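Local coordinates for putative sesquiterpene cyclase (Kitasatospora setae, PDB 4MC3), which converts farnesyl diphosphate into the sesquiterpene alcohol (2Z,6E)-hedycaryol through a magnesium-dependent 1,11-cyclization that takes up water and releases diphosphate, at residues G133-W138 against P193-G198; D140-H145 against W185-L190. All blocks are in the same frame, centred on the assembly; numbering follows the deposited sequence.

Interaction 1: G133-W138 against P193-G198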
loop_
_atom_site.group_PDB
_atom_site.type_symbol
_atom_site.label_atom_id
_atom_site.label_comp_id
_atom_site.label_asym_id
_atom_site.label_seq_id
_atom_site.Cartn_x
_atom_site.Cartn_y
_atom_site.Cartn_z
ATOM N N GLY A 133 -7.737 -13.373 16.743
ATOM C CA GLY A 133 -6.815 -12.965 17.753
ATOM C C GLY A 133 -6.137 -11.624 17.644
ATOM O O GLY A 133 -5.210 -11.329 18.433
ATOM N N ARG A 134 -6.585 -10.802 16.685
ATOM C CA ARG A 134 -6.083 -9.465 16.470
ATOM C C ARG A 134 -7.116 -8.459 17.020
ATOM O O ARG A 134 -8.296 -8.637 16.916
ATOM C CB ARG A 134 -5.839 -9.196 14.977
ATOM C CG ARG A 134 -4.411 -9.518 14.480
ATOM C CD ARG A 134 -4.154 -10.999 14.545
ATOM N NE ARG A 134 -2.778 -11.450 14.265
ATOM C CZ ARG A 134 -2.456 -12.333 13.343
ATOM N NH1 ARG A 134 -3.384 -12.876 12.573
ATOM N NH2 ARG A 134 -1.206 -12.730 13.220
ATOM N N PRO A 135 -6.637 -7.363 17.624
ATOM C CA PRO A 135 -7.540 -6.450 18.302
ATOM C C PRO A 135 -8.536 -5.768 17.353
ATOM O O PRO A 135 -8.212 -5.407 16.199
ATOM C CB PRO A 135 -6.589 -5.448 18.971
ATOM C CG PRO A 135 -5.303 -5.544 18.222
ATOM C CD PRO A 135 -5.225 -6.941 17.692
ATOM N N ALA A 136 -9.746 -5.557 17.850
ATOM C CA ALA A 136 -10.833 -4.992 17.051
ATOM C C ALA A 136 -10.450 -3.614 16.409
ATOM O O ALA A 136 -10.837 -3.332 15.285
ATOM C CB ALA A 136 -12.089 -4.860 17.908
ATOM N N THR A 137 -9.751 -2.737 17.132
ATOM C CA THR A 137 -9.435 -1.413 16.590
ATOM C C THR A 137 -8.544 -1.579 15.363
ATOM O O THR A 137 -8.705 -0.875 14.340
ATOM C CB THR A 137 -8.802 -0.488 17.654
ATOM O OG1 THR A 137 -9.745 -0.312 18.777
ATOM C CG2 THR A 137 -8.492 0.889 17.154
ATOM N N TRP A 138 -7.596 -2.495 15.465
ATOM C CA TRP A 138 -6.721 -2.805 14.300
ATOM C C TRP A 138 -7.517 -3.371 13.134
ATOM O O TRP A 138 -7.377 -2.975 12.011
ATOM C CB TRP A 138 -5.601 -3.753 14.694
ATOM C CG TRP A 138 -4.704 -4.064 13.530
ATOM C CD1 TRP A 138 -3.625 -3.324 13.146
ATOM C CD2 TRP A 138 -4.826 -5.128 12.614
ATOM N NE1 TRP A 138 -3.095 -3.847 11.995
ATOM C CE2 TRP A 138 -3.806 -4.957 11.647
ATOM C CE3 TRP A 138 -5.732 -6.186 12.444
ATOM C CZ2 TRP A 138 -3.666 -5.795 10.567
ATOM C CZ3 TRP A 138 -5.613 -7.019 11.339
ATOM C CH2 TRP A 138 -4.555 -6.804 10.385
ATOM N N PRO A 193 6.206 -5.537 18.912
ATOM C CA PRO A 193 6.001 -6.097 20.255
ATOM C C PRO A 193 4.578 -5.910 20.744
ATOM O O PRO A 193 4.082 -6.749 21.466
ATOM C CB PRO A 193 6.988 -5.297 21.120
ATOM C CG PRO A 193 8.054 -4.886 20.155
ATOM C CD PRO A 193 7.297 -4.558 18.881
ATOM N N ILE A 194 3.900 -4.872 20.268
ATOM C CA ILE A 194 2.502 -4.721 20.556
ATOM C C ILE A 194 1.897 -3.933 19.412
ATOM O O ILE A 194 2.614 -3.215 18.677
ATOM C CB ILE A 194 2.247 -3.987 21.874
ATOM C CG1 ILE A 194 2.876 -2.593 21.808
ATOM C CG2 ILE A 194 2.671 -4.904 23.046
ATOM C CD1 ILE A 194 2.588 -1.820 23.058
ATOM N N PHE A 195 0.586 -4.058 19.264
ATOM C CA PHE A 195 -0.130 -3.212 18.317
ATOM C C PHE A 195 -0.069 -1.745 18.745
ATOM O O PHE A 195 -0.031 -1.422 19.958
ATOM C CB PHE A 195 -1.588 -3.704 18.129
ATOM C CG PHE A 195 -1.706 -4.957 17.365
ATOM C CD1 PHE A 195 -2.077 -4.930 16.051
ATOM C CD2 PHE A 195 -1.378 -6.198 17.938
ATOM C CE1 PHE A 195 -2.118 -6.080 15.303
ATOM C CE2 PHE A 195 -1.455 -7.341 17.197
ATOM C CZ PHE A 195 -1.796 -7.294 15.879
ATOM N N LEU A 196 -0.139 -0.825 17.787
ATOM C CA LEU A 196 -0.221 0.591 18.094
ATOM C C LEU A 196 -1.499 0.885 18.892
ATOM O O LEU A 196 -2.563 0.393 18.576
ATOM C CB LEU A 196 -0.218 1.449 16.840
ATOM C CG LEU A 196 0.942 1.340 15.826
ATOM C CD1 LEU A 196 0.682 2.194 14.620
ATOM C CD2 LEU A 196 2.257 1.697 16.504
ATOM N N PRO A 197 -1.386 1.719 19.902
ATOM C CA PRO A 197 -2.640 2.192 20.497
ATOM C C PRO A 197 -3.449 2.978 19.453
ATOM O O PRO A 197 -2.863 3.696 18.623
ATOM C CB PRO A 197 -2.169 3.143 21.588
ATOM C CG PRO A 197 -0.753 2.740 21.902
ATOM C CD PRO A 197 -0.190 2.219 20.589
ATOM N N GLY A 198 -4.774 2.882 19.510
ATOM C CA GLY A 198 -5.620 3.669 18.590
ATOM C C GLY A 198 -5.322 5.161 18.549
ATOM O O GLY A 198 -5.401 5.778 17.487
#
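Phe-195 reaches from the loop before helix 198-201 to the start of helix 136-160, where Pro-135, the N-cap residue, lies over one face of its ring and Trp-138 meets its edge. The site is at the surface of the all-helical terpene synthase fold, well away from the annotated sites. The proline sits squarely on that face: CD of Pro-135 is 3.7 Å from the centroid of the Phe-195 ring, 6° off the normal, a clear CH-pi contact. CG of Pro-135 comes 3.7 Å from CG of Phe-195. With Trp-138 the pairing is T-shaped. The phenyl edge, CD1 and CE1, points at the indole face, the planes are 68° apart, and the Trp-138 five-membered ring and Phe-195 ring have centroids separated by 5.0 Å. CE1 of Phe-195 stands above the indole toward its rim, 3.7 Å from CG of Trp-138. CG of Trp-138 lies anti to its backbone N (chi1 -179°), and the turn about CB-CG then sets the indole face against the phenyl edge. Arg-134 comes in with its aliphatic part, CG of Arg-134 lying 3.7 Å from CZ of Phe-195. An alanine in place of Phe-195 would probably open a gap beside Pro-135 and Arg-134 and strip the indole face of its edge-on partner. Further along, CG2 of Thr-137 packs against CA of Gly-198 at 4.2 Å. The polar ends find partners outside the loop segment, Arg-134 NH1 at Thr-130 O and Trp-138 NE1 at Asp-186 O. Between the segments, apolar contacts on a face and an edge hold the phenyl.

Interaction 2: D140-H145 against W185-L190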
loop_
_atom_site.group_PDB
_atom_site.type_symbol
_atom_site.label_atom_id
_atom_site.label_comp_id
_atom_site.label_asym_id
_atom_site.label_seq_id
_atom_site.Cartn_x
_atom_site.Cartn_y
_atom_site.Cartn_z
ATOM N N ASP A 140 -10.632 -2.995 12.404
ATOM C CA ASP A 140 -11.458 -1.958 11.795
ATOM C C ASP A 140 -10.586 -1.032 10.892
ATOM O O ASP A 140 -11.029 -0.583 9.825
ATOM C CB ASP A 140 -12.130 -1.117 12.867
ATOM C CG ASP A 140 -13.279 -1.820 13.531
ATOM O OD1 ASP A 140 -13.763 -2.855 13.039
ATOM O OD2 ASP A 140 -13.749 -1.275 14.549
ATOM N N ALA A 141 -9.356 -0.724 11.330
ATOM C CA ALA A 141 -8.443 0.145 10.561
ATOM C C ALA A 141 -8.061 -0.554 9.270
ATOM O O ALA A 141 -8.138 0.029 8.190
ATOM C CB ALA A 141 -7.219 0.469 11.364
ATOM N N PHE A 142 -7.709 -1.835 9.367
ATOM C CA PHE A 142 -7.315 -2.623 8.187
ATOM C C PHE A 142 -8.489 -2.715 7.202
ATOM O O PHE A 142 -8.290 -2.446 6.003
ATOM C CB PHE A 142 -6.858 -4.054 8.576
ATOM C CG PHE A 142 -6.501 -4.879 7.394
ATOM C CD1 PHE A 142 -5.199 -4.874 6.901
ATOM C CD2 PHE A 142 -7.446 -5.628 6.717
ATOM C CE1 PHE A 142 -4.854 -5.589 5.795
ATOM C CE2 PHE A 142 -7.119 -6.334 5.540
ATOM C CZ PHE A 142 -5.797 -6.359 5.108
ATOM N N ILE A 143 -9.688 -3.065 7.668
ATOM C CA ILE A 143 -10.816 -3.144 6.778
ATOM C C ILE A 143 -11.088 -1.825 6.096
ATOM O O ILE A 143 -11.359 -1.763 4.909
ATOM C CB ILE A 143 -12.090 -3.645 7.560
ATOM C CG1 ILE A 143 -11.887 -5.089 7.921
ATOM C CG2 ILE A 143 -13.369 -3.453 6.741
ATOM C CD1 ILE A 143 -13.032 -5.632 8.777
ATOM N N GLY A 144 -11.027 -0.748 6.831
ATOM C CA GLY A 144 -11.296 0.525 6.189
ATOM C C GLY A 144 -10.283 0.853 5.105
ATOM O O GLY A 144 -10.639 1.290 4.011
ATOM N N HIS A 145 -9.018 0.591 5.398
ATOM C CA HIS A 145 -7.972 0.830 4.391
ATOM C C HIS A 145 -8.088 -0.114 3.181
ATOM O O HIS A 145 -7.819 0.307 2.038
ATOM C CB HIS A 145 -6.637 0.697 5.068
ATOM C CG HIS A 145 -6.300 1.803 6.013
ATOM N ND1 HIS A 145 -5.425 1.614 7.064
ATOM C CD2 HIS A 145 -6.612 3.124 6.013
ATOM C CE1 HIS A 145 -5.274 2.746 7.716
ATOM N NE2 HIS A 145 -5.990 3.676 7.102
ATOM N N TRP A 185 0.909 -1.305 5.491
ATOM C CA TRP A 185 1.531 -0.834 6.740
ATOM C C TRP A 185 0.717 -1.287 7.955
ATOM O O TRP A 185 1.329 -1.638 8.966
ATOM C CB TRP A 185 1.746 0.648 6.789
ATOM C CG TRP A 185 2.871 1.086 5.812
ATOM C CD1 TRP A 185 3.981 0.395 5.471
ATOM C CD2 TRP A 185 2.915 2.317 5.048
ATOM N NE1 TRP A 185 4.747 1.129 4.576
ATOM C CE2 TRP A 185 4.083 2.294 4.272
ATOM C CE3 TRP A 185 2.053 3.396 4.933
ATOM C CZ2 TRP A 185 4.436 3.361 3.396
ATOM C CZ3 TRP A 185 2.413 4.479 4.095
ATOM C CH2 TRP A 185 3.581 4.427 3.339
ATOM N N ASP A 186 -0.620 -1.339 7.862
ATOM C CA ASP A 186 -1.369 -1.952 8.941
ATOM C C ASP A 186 -0.823 -3.347 9.296
ATOM O O ASP A 186 -0.750 -3.744 10.468
ATOM C CB ASP A 186 -2.861 -2.074 8.599
ATOM C CG ASP A 186 -3.588 -0.736 8.509
ATOM O OD1 ASP A 186 -3.193 0.246 9.144
ATOM O OD2 ASP A 186 -4.593 -0.723 7.737
ATOM N N LEU A 187 -0.490 -4.163 8.293
ATOM C CA LEU A 187 0.036 -5.484 8.529
ATOM C C LEU A 187 1.389 -5.490 9.217
ATOM O O LEU A 187 1.739 -6.500 9.880
ATOM C CB LEU A 187 0.057 -6.308 7.229
ATOM C CG LEU A 187 -1.290 -6.725 6.600
ATOM C CD1 LEU A 187 -1.203 -7.181 5.177
ATOM C CD2 LEU A 187 -1.957 -7.825 7.477
ATOM N N ASP A 188 2.157 -4.408 9.104
ATOM C CA ASP A 188 3.427 -4.309 9.803
ATOM C C ASP A 188 3.237 -4.363 11.333
ATOM O O ASP A 188 4.149 -4.767 12.060
ATOM C CB ASP A 188 4.166 -3.039 9.430
ATOM C CG ASP A 188 5.645 -3.030 9.879
ATOM O OD1 ASP A 188 6.315 -4.062 9.701
ATOM O OD2 ASP A 188 6.089 -1.986 10.448
ATOM N N GLU A 189 2.042 -4.026 11.832
ATOM C CA GLU A 189 1.820 -4.048 13.270
ATOM C C GLU A 189 1.923 -5.490 13.817
ATOM O O GLU A 189 2.208 -5.664 14.993
ATOM C CB GLU A 189 0.502 -3.432 13.641
ATOM C CG GLU A 189 0.377 -1.982 13.298
ATOM C CD GLU A 189 -0.828 -1.304 13.950
ATOM O OE1 GLU A 189 -1.059 -1.529 15.174
ATOM O OE2 GLU A 189 -1.550 -0.544 13.245
ATOM N N LEU A 190 1.708 -6.499 12.981
ATOM C CA LEU A 190 1.758 -7.875 13.416
ATOM C C LEU A 190 3.166 -8.253 13.911
ATOM O O LEU A 190 3.291 -9.176 14.729
ATOM C CB LEU A 190 1.318 -8.801 12.320
ATOM C CG LEU A 190 -0.190 -9.024 12.182
ATOM C CD1 LEU A 190 -1.018 -7.826 11.923
ATOM C CD2 LEU A 190 -0.525 -9.993 11.082
#
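His-145 and Asp-186 supply a side-chain polar link between helices 136-160 and 181-188. ND1 of His-145 donates to OD2 of Asp-186 at 2.6 Å, short and nearly straight (167°); OD2 accepts through its syn lone pair and lies close to the imidazole plane. Ring and carboxylate are almost coplanar, 16° apart. His-145 CG stands beside its own backbone N and anti to the carbonyl carbon (chi1 -71°), and the turn about CB-CG then presents ND1 to the acid. The same OD2 of Asp-186 also approaches the backbone of the facing helix, 3.3 Å from CA of Phe-142.

The apolar part belongs to Phe-142. CE1 of Phe-142 meets CG of Leu-187 at 3.8 Å, while CD1 of Phe-142 passes CB of Asp-186 at 4.0 Å, CB lying at the edge of the ring. Trp-74, edge-to-face, and Trp-127 and Trp-138 also meet this phenyl, so the seam belongs to an aromatic core.

Asp-186 is buried, and a near-linear, coplanar imidazole N-H is a strong partner for its carboxylate. This would probably offset the cost of burying the acid, favour a proton on ND1, and fix the rotation of the imidazole as the two helices pack together.

How the interactions relate
Both contacts use helix 136-160, whose first turn carries interaction 1 and whose next turns carry interaction 2, and in sequence the second is nested within the loop closed by the first. Their centres are 9 Å apart, and they are stitched together by two probable hydrogen bonds: Trp-138 NE1 to Asp-186 O at 2.8 Å, and Leu-196 N to Glu-189 OE1 at 2.9 Å. Moving from interaction 1 to interaction 2 goes from the surface inward. The side chain of His-145 is about 7 Å from that of Phe-149, the residue important for stabilizing the cation at C-11, and that of Leu-187 is about 9 Å from the bound nerolidol.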